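Local coordinates for protein SusD homolog (Bacteroides thetaiotaomicron, PDB 4MRU) that probably binds mucin O-glycans at the bacterial cell surface as a SusD-like, TPR-related outer membrane lipoprotein, at residues 60-65 with 302-307; 309-314 with 382-387; 296-301 with 444-449. One frame throughout, in Å; residues are numbered along the deposited sequence.

Contact 1 of 3, residues 60-65 with 302-307; sequences ETRTGW and FSDDDM
A capped helix N-terminus meets a type I beta turn here: S303 is the N-cap of helix 304-309 and forms a capping box with D306, while R62 to W65 make the turn after strand 58-60. In the box D306 N donates to S303 OG at 3.0 Å, and S303 N to D306 OD2. D304, in the first helical turn, carries the contact, its CG anti to the carbonyl carbon (chi1 -65°), which swings the carboxylate across to the turn. D304 OD1 is gripped twice by T63: T63 N donates to it at 2.9 Å from above the carboxylate plane, and T63 OG1 donates to D304 OD1 at 2.6 Å, nearly along the C-O axis. The other oxygen takes the salt bridge, R62 NH1 to D304 OD2 at 3.1 Å, almost straight at 173°; D304 OD2 offers its anti lone pair. It lies in the guanidinium plane, itself turned 67° from the carboxylate. The R62 charge is probably shared between D304 and D257, which pairs with NE, while NH2 donates to W255 O. T61 and selenomethionine M307 slide past each other, CB to CB 3.9 Å. A water accepts from G64 N and donates to D304 OD2 at 2.7 Å.

Contact 2 of 3, residues 309-314 with 382-387; sequences TSYSNR and TDPLGS. With EDO (1,2-ethanediol), chain I.
Y311 and D383 cross obliquely, with the planes of ring and carboxylate 38° apart and the phenol tip leading. With CG anti to the carbonyl carbon (chi1 -56°), the ring crosses to the turn at 383-386, and Y311 OH donates to D383 OD1 at 2.6 Å. That oxygen sits at the ring edge, in the ring plane, but is met from above the carboxylate plane, 26° out of it. D383 OD1 accepts a second bond from L385 N at 2.9 Å, the signature of an Asx turn, and G386 N to D383 O at 2.8 Å closes an overlapping type I beta turn from D383 to G386. The partner oxygen, OD2, accepts from S387 N and from Y388 N, fixing the carboxylate through both branches. A water donates to Y311 OH and to D383 OD2, bridging the pair.

Two apolar groups approach the ring obliquely: P384 CG lies 3.6 Å from Y311 CE1, and L385 CD1 lies 4.1 Å from Y311 CE2. L385 also places CD2 3.7 Å from S310 OG, whose hydrogen bond goes to D306 O. T382 N donates to O2 of an ethanediol, probably from the crystallisation liquor, which N269 ND2 also binds. The contact joins the loop leaving helix 304-309 to the loop between helices 368-371 and 408-423, while Y311 also touches R259 of strand 258-260.

Contact 3 of 3, residues 296-301 with 444-449; sequences IGINSP and PVVVNK
The tight part of this contact is backbone against backbone at G297, whose CA is 4.4 Å from the CA of V445. A CB at G297 would lie 2.5 Å from V445 CB, and the backbone angles (phi 89°, psi 60°) would also press it against the preceding carbonyl. G297 O accepts two bonds from successive amides: V447 N at 2.9 Å, nearly straight at 173°, and V446 N, also at 2.9 Å but more bent. The first donor stands above the carbonyl plane, the second in it, so one oxygen ties down two consecutive peptides. Beside it I298 CG2 packs on V446 CG2 at 3.9 Å, while V447 CG2 lies over I298 CA and V447 CG1 beside N299 OD1.

The contact joins two loops of this SusD-like fold, one leading to helix 304-309, the other linking helices 427-437 and 466-471. On the looser, polar side N299 and K449 reach for each other tip to tip: K449 NZ donates to N299 OD1 at 2.9 Å, in the carbonyl plane and on a lone pair. At N299 an alanine would remove both the acceptor of K449 NZ and the ND2 that holds a water, and would probably loosen the hold on the ammonium, which also bonds weakly to L66 O. That water accepts weakly from K449 NZ too, and another lies near I296 O and P444 O.

Overall arrangement
The three contacts gather on one side of the chain's centre, 22 to 26 Å from it, and each takes one segment from the run 296-314 (296-301, 302-307 and 309-314). Contacts 1 and 2 have centres about 11 Å apart and touch: M307 CE lies 3.4 Å from L385 CD1, and the F302 ring packs on L385 and S387. Contact 1 also meets contact 3, centres about 13 Å apart, where M307 CE lies 3.4 Å from S300 OG. Contacts 2 and 3, centres about 15 Å apart, come no nearer than about 5 Å between nearest atoms. Along the sequence contacts 1 and 3 interleave, contact 1 closes before contact 2 opens, and contact 2 falls within the span of contact 3. All lie away from the magnesium site residue N373.

Contact 1 of 3, residues 60-65 with 302-307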
ATOM      1  N   GLU A  60     -10.635  -1.773 -13.954  1.00 23.79           N
ATOM      2  CA  GLU A  60     -10.786  -3.056 -14.586  1.00 21.93           C
ATOM      3  C   GLU A  60     -11.324  -2.801 -15.994  1.00 23.67           C
ATOM      4  O   GLU A  60     -12.218  -1.995 -16.220  1.00 26.59           O
ATOM      5  CB  GLU A  60     -11.722  -3.955 -13.756  1.00 24.24           C
ATOM      6  CG  GLU A  60     -11.410  -4.072 -12.248  1.00 27.28           C
ATOM      7  CD  GLU A  60     -12.342  -3.288 -11.349  1.00 32.18           C
ATOM      8  OE1 GLU A  60     -12.825  -2.233 -11.790  1.00 33.96           O
ATOM      9  OE2 GLU A  60     -12.557  -3.719 -10.186  1.00 33.51           O
ATOM     10  N   THR A  61     -10.760  -3.494 -16.955  1.00 22.12           N
ATOM     11  CA  THR A  61     -11.152  -3.344 -18.355  1.00 21.28           C
ATOM     12  C   THR A  61     -12.274  -4.236 -18.771  1.00 22.07           C
ATOM     13  O   THR A  61     -12.861  -4.044 -19.847  1.00 25.20           O
ATOM     14  CB  THR A  61      -9.976  -3.730 -19.287  1.00 22.92           C
ATOM     15  OG1 THR A  61      -9.585  -5.086 -19.007  1.00 19.91           O
ATOM     16  CG2 THR A  61      -8.828  -2.808 -19.090  1.00 20.01           C
ATOM     17  N   ARG A  62     -12.633  -5.202 -17.922  1.00 21.35           N
ATOM     18  CA  ARG A  62     -13.596  -6.217 -18.343  1.00 20.56           C
ATOM     19  C   ARG A  62     -15.030  -5.785 -18.056  1.00 21.34           C
ATOM     20  O   ARG A  62     -15.491  -5.863 -16.920  1.00 21.55           O
ATOM     21  CB  ARG A  62     -13.288  -7.574 -17.690  1.00 21.05           C
ATOM     22  CG  ARG A  62     -11.900  -8.100 -18.089  1.00 20.99           C
ATOM     23  CD  ARG A  62     -11.793  -8.310 -19.603  1.00 22.24           C
ATOM     24  NE  ARG A  62     -10.427  -8.591 -20.021  1.00 23.83           N
ATOM     25  CZ  ARG A  62     -10.020  -8.680 -21.279  1.00 24.21           C
ATOM     26  NH1 ARG A  62     -10.893  -8.519 -22.289  1.00 21.35           N
ATOM     27  NH2 ARG A  62      -8.729  -8.945 -21.523  1.00 26.39           N
ATOM     28  N   THR A  63     -15.727  -5.382 -19.127  1.00 22.32           N
ATOM     29  CA  THR A  63     -17.069  -4.748 -19.038  1.00 22.45           C
ATOM     30  C   THR A  63     -18.136  -5.734 -18.643  1.00 25.14           C
ATOM     31  O   THR A  63     -19.211  -5.337 -18.170  1.00 27.97           O
ATOM     32  CB  THR A  63     -17.465  -4.076 -20.365  1.00 22.79           C
ATOM     33  OG1 THR A  63     -17.420  -5.044 -21.439  1.00 24.32           O
ATOM     34  CG2 THR A  63     -16.508  -2.938 -20.642  1.00 23.15           C
ATOM     35  N   GLY A  64     -17.848  -7.017 -18.794  1.00 26.33           N
ATOM     36  CA  GLY A  64     -18.764  -8.047 -18.334  1.00 28.54           C
ATOM     37  C   GLY A  64     -18.774  -8.242 -16.833  1.00 28.33           C
ATOM     38  O   GLY A  64     -19.670  -8.881 -16.307  1.00 30.32           O
ATOM     39  N   TRP A  65     -17.800  -7.696 -16.117  1.00 24.95           N
ATOM     40  CA  TRP A  65     -17.762  -7.866 -14.663  1.00 26.70           C
ATOM     41  C   TRP A  65     -18.733  -6.875 -14.001  1.00 25.74           C
ATOM     42  O   TRP A  65     -18.507  -5.656 -14.047  1.00 25.52           O
ATOM     43  CB  TRP A  65     -16.364  -7.658 -14.075  1.00 24.86           C
ATOM     44  CG  TRP A  65     -15.268  -8.616 -14.528  1.00 22.42           C
ATOM     45  CD1 TRP A  65     -15.420  -9.726 -15.310  1.00 25.84           C
ATOM     46  CD2 TRP A  65     -13.888  -8.563 -14.178  1.00 21.99           C
ATOM     47  NE1 TRP A  65     -14.209 -10.340 -15.496  1.00 23.86           N
ATOM     48  CE2 TRP A  65     -13.255  -9.658 -14.803  1.00 23.73           C
ATOM     49  CE3 TRP A  65     -13.108  -7.687 -13.421  1.00 23.25           C
ATOM     50  CZ2 TRP A  65     -11.911  -9.900 -14.688  1.00 22.43           C
ATOM     51  CZ3 TRP A  65     -11.760  -7.932 -13.320  1.00 24.02           C
ATOM     52  CH2 TRP A  65     -11.173  -9.017 -13.969  1.00 23.83           C
ATOM     53  N   PHE A 302     -19.126   0.301 -23.371  1.00 26.85           N
ATOM     54  CA  PHE A 302     -18.247  -0.013 -24.498  1.00 24.50           C
ATOM     55  C   PHE A 302     -17.654  -1.427 -24.406  1.00 30.09           C
ATOM     56  O   PHE A 302     -17.968  -2.180 -23.466  1.00 28.45           O
ATOM     57  CB  PHE A 302     -17.186   1.082 -24.567  1.00 25.68           C
ATOM     58  CG  PHE A 302     -17.770   2.434 -24.871  1.00 29.76           C
ATOM     59  CD1 PHE A 302     -18.573   2.626 -25.993  1.00 34.81           C
ATOM     60  CD2 PHE A 302     -17.604   3.487 -23.999  1.00 34.30           C
ATOM     61  CE1 PHE A 302     -19.150   3.861 -26.254  1.00 40.52           C
ATOM     62  CE2 PHE A 302     -18.165   4.720 -24.257  1.00 34.22           C
ATOM     63  CZ  PHE A 302     -18.927   4.917 -25.389  1.00 33.18           C
ATOM     64  N   SER A 303     -16.815  -1.782 -25.390  1.00 24.97           N
ATOM     65  CA  SER A 303     -16.205  -3.113 -25.467  1.00 25.54           C
ATOM     66  C   SER A 303     -14.975  -3.187 -24.594  1.00 21.58           C
ATOM     67  O   SER A 303     -14.409  -2.167 -24.215  1.00 19.65           O
ATOM     68  CB  SER A 303     -15.832  -3.462 -26.915  1.00 24.82           C
ATOM     69  OG  SER A 303     -14.686  -2.726 -27.394  1.00 28.70           O
ATOM     70  N   ASP A 304     -14.584  -4.398 -24.223  1.00 22.91           N
ATOM     71  CA  ASP A 304     -13.298  -4.596 -23.541  1.00 22.12           C
ATOM     72  C   ASP A 304     -12.120  -4.025 -24.371  1.00 21.14           C
ATOM     73  O   ASP A 304     -11.206  -3.389 -23.811  1.00 20.38           O
ATOM     74  CB  ASP A 304     -13.058  -6.074 -23.250  1.00 26.22           C
ATOM     75  CG  ASP A 304     -14.058  -6.658 -22.272  1.00 24.22           C
ATOM     76  OD1 ASP A 304     -14.983  -5.960 -21.848  1.00 30.27           O
ATOM     77  OD2 ASP A 304     -13.934  -7.858 -21.937  1.00 27.76           O
ATOM     78  N   ASP A 305     -12.157  -4.189 -25.688  1.00 20.05           N
ATOM     79  CA  ASP A 305     -11.073  -3.690 -26.528  0.50 24.45           C
ATOM     80  C   ASP A 305     -10.975  -2.171 -26.442  1.00 23.80           C
ATOM     81  O   ASP A 305      -9.879  -1.632 -26.403  1.00 23.20           O
ATOM     82  CB  ASP A 305     -11.250  -4.105 -27.986  0.50 29.57           C
ATOM     83  CG  ASP A 305      -9.977  -3.906 -28.799  0.50 34.74           C
ATOM     84  OD1 ASP A 305      -8.957  -4.574 -28.494  0.50 37.73           O
ATOM     85  OD2 ASP A 305      -9.989  -3.065 -29.729  0.50 44.17           O
ATOM     86  N   ASP A 306     -12.131  -1.499 -26.390  1.00 24.81           N
ATOM     87  CA  ASP A 306     -12.179  -0.037 -26.176  1.00 22.80           C
ATOM     88  C   ASP A 306     -11.474   0.392 -24.865  1.00 24.03           C
ATOM     89  O   ASP A 306     -10.755   1.398 -24.805  1.00 26.31           O
ATOM     90  CB  ASP A 306     -13.637   0.465 -26.127  1.00 24.13           C
ATOM     91  CG  ASP A 306     -14.374   0.409 -27.450  1.00 29.94           C
ATOM     92  OD1 ASP A 306     -13.727   0.527 -28.487  1.00 26.07           O
ATOM     93  OD2 ASP A 306     -15.644   0.268 -27.463  1.00 32.61           O
HETATM   94  N   MSE A 307     -11.724  -0.347 -23.785  1.00 23.78           N
HETATM   95  CA  MSE A 307     -11.146  -0.054 -22.461  1.00 22.02           C
HETATM   96  C   MSE A 307      -9.674  -0.347 -22.454  1.00 23.79           C
HETATM   97  O   MSE A 307      -8.907   0.357 -21.831  1.00 23.21           O
HETATM   98  CB  MSE A 307     -11.771  -0.895 -21.335  1.00 24.66           C
HETATM   99  CG  MSE A 307     -13.284  -0.809 -21.182  1.00 30.52           C
HETATM  100 SE   MSE A 307     -13.869   1.041 -20.744  0.75 42.44          SE
HETATM  101  CE  MSE A 307     -14.338   1.472 -22.530  1.00 30.74           C
TER
HETATM  102  O   HOH W   1     -15.785  -8.601 -20.056  1.00 24.55           O

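Contact 2 of 3, residues 309-314 with 382-387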
ATOM      1  N   THR A 309      -7.587  -0.355 -25.147  1.00 21.59           N
ATOM      2  CA  THR A 309      -6.802   0.479 -26.085  1.00 20.23           C
ATOM      3  C   THR A 309      -6.942   1.992 -25.868  1.00 20.64           C
ATOM      4  O   THR A 309      -6.112   2.737 -26.347  1.00 26.43           O
ATOM      5  CB  THR A 309      -7.151   0.159 -27.549  1.00 21.98           C
ATOM      6  OG1 THR A 309      -8.546   0.383 -27.773  1.00 21.26           O
ATOM      7  CG2 THR A 309      -6.781  -1.319 -27.921  1.00 23.08           C
ATOM      8  N   SER A 310      -7.955   2.443 -25.146  1.00 22.44           N
ATOM      9  CA  SER A 310      -8.203   3.887 -25.029  1.00 21.13           C
ATOM     10  C   SER A 310      -7.557   4.537 -23.813  1.00 19.61           C
ATOM     11  O   SER A 310      -7.608   5.762 -23.657  1.00 22.47           O
ATOM     12  CB  SER A 310      -9.698   4.138 -24.960  1.00 20.07           C
ATOM     13  OG  SER A 310     -10.291   3.646 -26.141  1.00 20.14           O
ATOM     14  N   TYR A 311      -7.028   3.707 -22.914  1.00 17.20           N
ATOM     15  CA  TYR A 311      -6.443   4.176 -21.666  1.00 19.24           C
ATOM     16  C   TYR A 311      -5.017   3.649 -21.505  1.00 18.66           C
ATOM     17  O   TYR A 311      -4.693   2.573 -21.954  1.00 19.39           O
ATOM     18  CB  TYR A 311      -7.303   3.749 -20.467  1.00 21.43           C
ATOM     19  CG  TYR A 311      -8.705   4.244 -20.638  1.00 21.67           C
ATOM     20  CD1 TYR A 311      -9.014   5.578 -20.422  1.00 20.73           C
ATOM     21  CD2 TYR A 311      -9.722   3.380 -21.000  1.00 23.63           C
ATOM     22  CE1 TYR A 311     -10.302   6.050 -20.608  1.00 24.80           C
ATOM     23  CE2 TYR A 311     -11.008   3.837 -21.194  1.00 21.97           C
ATOM     24  CZ  TYR A 311     -11.297   5.182 -21.007  1.00 25.96           C
ATOM     25  OH  TYR A 311     -12.577   5.645 -21.196  1.00 24.11           O
ATOM     26  N   SER A 312      -4.190   4.452 -20.861  1.00 17.20           N
ATOM     27  CA  SER A 312      -2.815   4.090 -20.558  1.00 20.41           C
ATOM     28  C   SER A 312      -2.761   2.809 -19.723  1.00 18.31           C
ATOM     29  O   SER A 312      -3.624   2.584 -18.880  1.00 19.76           O
ATOM     30  CB  SER A 312      -2.129   5.230 -19.797  1.00 19.44           C
ATOM     31  OG  SER A 312      -1.967   6.361 -20.603  1.00 19.85           O
ATOM     32  N   ASN A 313      -1.703   2.041 -19.933  1.00 19.52           N
ATOM     33  CA  ASN A 313      -1.284   0.953 -19.056  1.00 19.95           C
ATOM     34  C   ASN A 313      -0.198   1.433 -18.118  1.00 25.81           C
ATOM     35  O   ASN A 313       0.416   2.462 -18.358  1.00 19.01           O
ATOM     36  CB  ASN A 313      -0.731  -0.198 -19.904  1.00 21.74           C
ATOM     37  CG  ASN A 313      -0.607  -1.508 -19.150  1.00 21.99           C
ATOM     38  OD1 ASN A 313      -0.948  -1.629 -17.983  1.00 22.54           O
ATOM     39  ND2 ASN A 313      -0.089  -2.491 -19.830  1.00 25.07           N
ATOM     40  N   ARG A 314       0.055   0.712 -17.040  1.00 21.28           N
ATOM     41  CA  ARG A 314       1.316   0.906 -16.392  1.00 20.56           C
ATOM     42  C   ARG A 314       2.432   0.410 -17.307  1.00 21.25           C
ATOM     43  O   ARG A 314       2.210  -0.424 -18.145  1.00 21.57           O
ATOM     44  CB  ARG A 314       1.363   0.236 -15.003  1.00 22.20           C
ATOM     45  CG  ARG A 314       1.269  -1.244 -14.952  1.00 29.14           C
ATOM     46  CD  ARG A 314       1.293  -1.695 -13.473  1.00 27.54           C
ATOM     47  NE  ARG A 314       2.661  -1.702 -12.937  1.00 27.83           N
ATOM     48  CZ  ARG A 314       3.091  -2.514 -11.964  1.00 23.99           C
ATOM     49  NH1 ARG A 314       2.265  -3.357 -11.348  1.00 24.76           N
ATOM     50  NH2 ARG A 314       4.345  -2.478 -11.602  1.00 28.09           N
ATOM     51  N   THR A 382     -11.034  14.480 -18.302  1.00 21.26           N
ATOM     52  CA  THR A 382     -11.724  14.323 -19.603  1.00 24.67           C
ATOM     53  C   THR A 382     -11.610  12.887 -20.040  1.00 23.20           C
ATOM     54  O   THR A 382     -10.516  12.411 -20.342  1.00 24.04           O
ATOM     55  CB  THR A 382     -11.152  15.267 -20.672  1.00 26.70           C
ATOM     56  OG1 THR A 382     -11.249  16.621 -20.197  1.00 25.78           O
ATOM     57  CG2 THR A 382     -11.913  15.141 -21.983  1.00 29.79           C
ATOM     58  N   ASP A 383     -12.742  12.176 -20.063  1.00 20.28           N
ATOM     59  CA  ASP A 383     -12.791  10.802 -20.552  1.00 19.37           C
ATOM     60  C   ASP A 383     -12.658  10.833 -22.067  1.00 20.33           C
ATOM     61  O   ASP A 383     -13.520  11.378 -22.741  1.00 21.17           O
ATOM     62  CB  ASP A 383     -14.093  10.177 -20.117  1.00 22.47           C
ATOM     63  CG  ASP A 383     -14.244   8.712 -20.538  1.00 23.54           C
ATOM     64  OD1 ASP A 383     -13.332   8.159 -21.205  1.00 20.64           O
ATOM     65  OD2 ASP A 383     -15.325   8.137 -20.215  1.00 22.80           O
ATOM     66  N   PRO A 384     -11.585  10.257 -22.629  1.00 20.91           N
ATOM     67  CA  PRO A 384     -11.476  10.268 -24.088  1.00 22.33           C
ATOM     68  C   PRO A 384     -12.641   9.550 -24.781  1.00 25.03           C
ATOM     69  O   PRO A 384     -12.911   9.845 -25.936  1.00 27.52           O
ATOM     70  CB  PRO A 384     -10.152   9.506 -24.349  1.00 24.18           C
ATOM     71  CG  PRO A 384     -10.010   8.598 -23.123  1.00 22.11           C
ATOM     72  CD  PRO A 384     -10.478   9.491 -22.008  1.00 23.37           C
ATOM     73  N   LEU A 385     -13.364   8.662 -24.091  1.00 25.59           N
ATOM     74  CA  LEU A 385     -14.580   8.050 -24.679  1.00 23.27           C
ATOM     75  C   LEU A 385     -15.861   8.820 -24.377  1.00 24.75           C
ATOM     76  O   LEU A 385     -16.941   8.440 -24.820  1.00 22.40           O
ATOM     77  CB  LEU A 385     -14.704   6.574 -24.241  1.00 24.60           C
ATOM     78  CG  LEU A 385     -13.526   5.712 -24.706  1.00 25.65           C
ATOM     79  CD1 LEU A 385     -13.724   4.274 -24.266  1.00 31.80           C
ATOM     80  CD2 LEU A 385     -13.336   5.757 -26.216  1.00 32.73           C
ATOM     81  N   GLY A 386     -15.745   9.895 -23.618  1.00 22.66           N
ATOM     82  CA  GLY A 386     -16.849  10.824 -23.424  1.00 24.09           C
ATOM     83  C   GLY A 386     -17.917  10.436 -22.392  1.00 26.58           C
ATOM     84  O   GLY A 386     -18.914  11.146 -22.255  1.00 30.81           O
ATOM     85  N   SER A 387     -17.712   9.350 -21.655  1.00 24.91           N
ATOM     86  CA  SER A 387     -18.757   8.834 -20.767  1.00 26.20           C
ATOM     87  C   SER A 387     -18.696   9.320 -19.319  1.00 22.66           C
ATOM     88  O   SER A 387     -19.740   9.466 -18.705  1.00 20.85           O
ATOM     89  CB  SER A 387     -18.695   7.301 -20.681  1.00 27.48           C
ATOM     90  OG  SER A 387     -18.892   6.703 -21.925  1.00 32.16           O
TER
HETATM   91  C1  EDO I 607      -6.205  14.868 -17.125  1.00 35.54           C
HETATM   92  O1  EDO I 607      -5.533  15.163 -18.364  1.00 34.82           O
HETATM   93  C2  EDO I 607      -7.299  13.819 -17.319  1.00 39.97           C
HETATM   94  O2  EDO I 607      -8.336  14.187 -18.281  1.00 32.10           O
HETATM   95  O   HOH W   2     -15.187   5.338 -20.233  1.00 28.11           O

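Contact 3 of 3, residues 296-301 with 444-449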
ATOM      1  N   ILE A 296     -12.691   5.160 -12.313  1.00 17.95           N
ATOM      2  CA  ILE A 296     -12.849   3.986 -11.439  1.00 19.91           C
ATOM      3  C   ILE A 296     -14.245   3.939 -10.821  1.00 17.58           C
ATOM      4  O   ILE A 296     -14.705   4.927 -10.289  1.00 18.48           O
ATOM      5  CB  ILE A 296     -11.785   3.978 -10.326  1.00 19.20           C
ATOM      6  CG1 ILE A 296     -10.415   3.835 -10.968  1.00 22.06           C
ATOM      7  CG2 ILE A 296     -12.042   2.857  -9.313  1.00 22.08           C
ATOM      8  CD1 ILE A 296      -9.277   4.125 -10.039  1.00 20.27           C
ATOM      9  N   GLY A 297     -14.875   2.773 -10.905  1.00 17.64           N
ATOM     10  CA  GLY A 297     -16.239   2.574 -10.401  1.00 16.95           C
ATOM     11  C   GLY A 297     -17.373   2.870 -11.376  1.00 19.07           C
ATOM     12  O   GLY A 297     -18.248   3.701 -11.107  1.00 20.84           O
ATOM     13  N   ILE A 298     -17.364   2.146 -12.486  1.00 18.42           N
ATOM     14  CA  ILE A 298     -18.262   2.333 -13.565  1.00 20.33           C
ATOM     15  C   ILE A 298     -18.690   0.972 -14.117  1.00 21.70           C
ATOM     16  O   ILE A 298     -18.060  -0.009 -13.805  1.00 19.61           O
ATOM     17  CB  ILE A 298     -17.578   3.085 -14.711  1.00 21.46           C
ATOM     18  CG1 ILE A 298     -16.370   2.304 -15.221  1.00 21.97           C
ATOM     19  CG2 ILE A 298     -17.183   4.507 -14.266  1.00 23.09           C
ATOM     20  CD1 ILE A 298     -15.793   2.807 -16.528  1.00 29.57           C
ATOM     21  N   ASN A 299     -19.740   0.965 -14.945  1.00 22.18           N
ATOM     22  CA  ASN A 299     -20.116  -0.168 -15.784  1.00 20.55           C
ATOM     23  C   ASN A 299     -20.130   0.351 -17.214  1.00 20.15           C
ATOM     24  O   ASN A 299     -21.129   0.864 -17.678  1.00 21.46           O
ATOM     25  CB  ASN A 299     -21.480  -0.753 -15.391  1.00 26.50           C
ATOM     26  CG  ASN A 299     -21.518  -1.404 -13.991  1.00 28.45           C
ATOM     27  OD1 ASN A 299     -22.589  -1.532 -13.410  1.00 32.39           O
ATOM     28  ND2 ASN A 299     -20.417  -1.861 -13.508  1.00 28.20           N
ATOM     29  N   SER A 300     -18.995   0.312 -17.899  1.00 20.30           N
ATOM     30  CA  SER A 300     -18.911   0.906 -19.224  1.00 21.46           C
ATOM     31  C   SER A 300     -19.854   0.225 -20.207  1.00 22.60           C
ATOM     32  O   SER A 300     -19.954  -0.994 -20.202  1.00 23.36           O
ATOM     33  CB  SER A 300     -17.488   0.795 -19.787  1.00 26.88           C
ATOM     34  OG  SER A 300     -17.410   1.290 -21.128  1.00 26.47           O
ATOM     35  N   PRO A 301     -20.484   0.998 -21.115  1.00 23.40           N
ATOM     36  CA  PRO A 301     -21.264   0.399 -22.229  1.00 25.69           C
ATOM     37  C   PRO A 301     -20.422   0.034 -23.417  1.00 23.80           C
ATOM     38  O   PRO A 301     -20.936  -0.471 -24.395  1.00 23.49           O
ATOM     39  CB  PRO A 301     -22.208   1.533 -22.630  1.00 26.82           C
ATOM     40  CG  PRO A 301     -21.409   2.773 -22.343  1.00 27.19           C
ATOM     41  CD  PRO A 301     -20.515   2.473 -21.156  1.00 23.83           C
ATOM     42  N   PRO A 444     -15.094  10.333  -6.920  1.00 18.95           N
ATOM     43  CA  PRO A 444     -16.062   9.354  -6.401  1.00 19.19           C
ATOM     44  C   PRO A 444     -16.405   8.313  -7.468  1.00 21.07           C
ATOM     45  O   PRO A 444     -16.322   8.594  -8.654  1.00 20.16           O
ATOM     46  CB  PRO A 444     -17.277  10.211  -6.054  1.00 18.17           C
ATOM     47  CG  PRO A 444     -17.211  11.352  -7.012  1.00 20.97           C
ATOM     48  CD  PRO A 444     -15.712  11.651  -7.127  1.00 19.90           C
ATOM     49  N   VAL A 445     -16.785   7.112  -7.040  1.00 21.86           N
ATOM     50  CA  VAL A 445     -17.278   6.123  -7.971  1.00 21.16           C
ATOM     51  C   VAL A 445     -18.589   6.651  -8.593  1.00 22.64           C
ATOM     52  O   VAL A 445     -19.298   7.465  -7.993  1.00 19.13           O
ATOM     53  CB  VAL A 445     -17.522   4.726  -7.349  1.00 19.24           C
ATOM     54  CG1 VAL A 445     -16.242   4.184  -6.739  1.00 18.38           C
ATOM     55  CG2 VAL A 445     -18.639   4.780  -6.306  1.00 20.96           C
ATOM     56  N   VAL A 446     -18.898   6.155  -9.787  1.00 21.11           N
ATOM     57  CA  VAL A 446     -20.175   6.432 -10.413  1.00 21.84           C
ATOM     58  C   VAL A 446     -21.266   5.457  -9.968  1.00 21.92           C
ATOM     59  O   VAL A 446     -22.351   5.852  -9.569  1.00 16.15           O
ATOM     60  CB  VAL A 446     -20.005   6.393 -11.941  1.00 22.26           C
ATOM     61  CG1 VAL A 446     -21.336   6.653 -12.598  1.00 22.06           C
ATOM     62  CG2 VAL A 446     -18.932   7.415 -12.344  1.00 18.56           C
ATOM     63  N   VAL A 447     -20.954   4.171 -10.073  1.00 20.75           N
ATOM     64  CA  VAL A 447     -21.838   3.115  -9.703  1.00 19.93           C
ATOM     65  C   VAL A 447     -21.446   2.590  -8.323  1.00 21.73           C
ATOM     66  O   VAL A 447     -20.421   1.914  -8.160  1.00 19.99           O
ATOM     67  CB  VAL A 447     -21.769   1.990 -10.737  1.00 20.80           C
ATOM     68  CG1 VAL A 447     -22.766   0.901 -10.389  1.00 26.58           C
ATOM     69  CG2 VAL A 447     -22.086   2.512 -12.140  1.00 24.69           C
ATOM     70  N   ASN A 448     -22.224   2.979  -7.313  1.00 19.18           N
ATOM     71  CA  ASN A 448     -21.974   2.550  -5.931  1.00 18.33           C
ATOM     72  C   ASN A 448     -22.921   1.455  -5.614  1.00 17.91           C
ATOM     73  O   ASN A 448     -24.084   1.710  -5.249  1.00 20.64           O
ATOM     74  CB  ASN A 448     -22.114   3.707  -4.913  1.00 19.30           C
ATOM     75  CG  ASN A 448     -21.884   3.239  -3.503  1.00 19.48           C
ATOM     76  OD1 ASN A 448     -21.830   2.006  -3.224  1.00 18.85           O
ATOM     77  ND2 ASN A 448     -21.831   4.196  -2.568  1.00 18.54           N
ATOM     78  N   LYS A 449     -22.449   0.221  -5.776  1.00 16.76           N
ATOM     79  CA  LYS A 449     -23.264  -0.950  -5.494  1.00 21.71           C
ATOM     80  C   LYS A 449     -22.877  -1.545  -4.168  1.00 20.51           C
ATOM     81  O   LYS A 449     -23.233  -2.689  -3.886  1.00 20.64           O
ATOM     82  CB  LYS A 449     -23.124  -1.980  -6.623  1.00 23.31           C
ATOM     83  CG  LYS A 449     -23.831  -1.608  -7.922  1.00 26.93           C
ATOM     84  CD  LYS A 449     -23.290  -2.492  -9.054  1.00 33.76           C
ATOM     85  CE  LYS A 449     -24.218  -2.536 -10.271  1.00 41.21           C
ATOM     86  NZ  LYS A 449     -23.624  -3.332 -11.403  1.00 34.86           N
TER
HETATM   87  O   HOH W   3     -13.870   7.567  -9.994  1.00 17.23           O
HETATM   88  O   HOH W   4     -20.281  -3.290 -11.105  1.00 24.25           O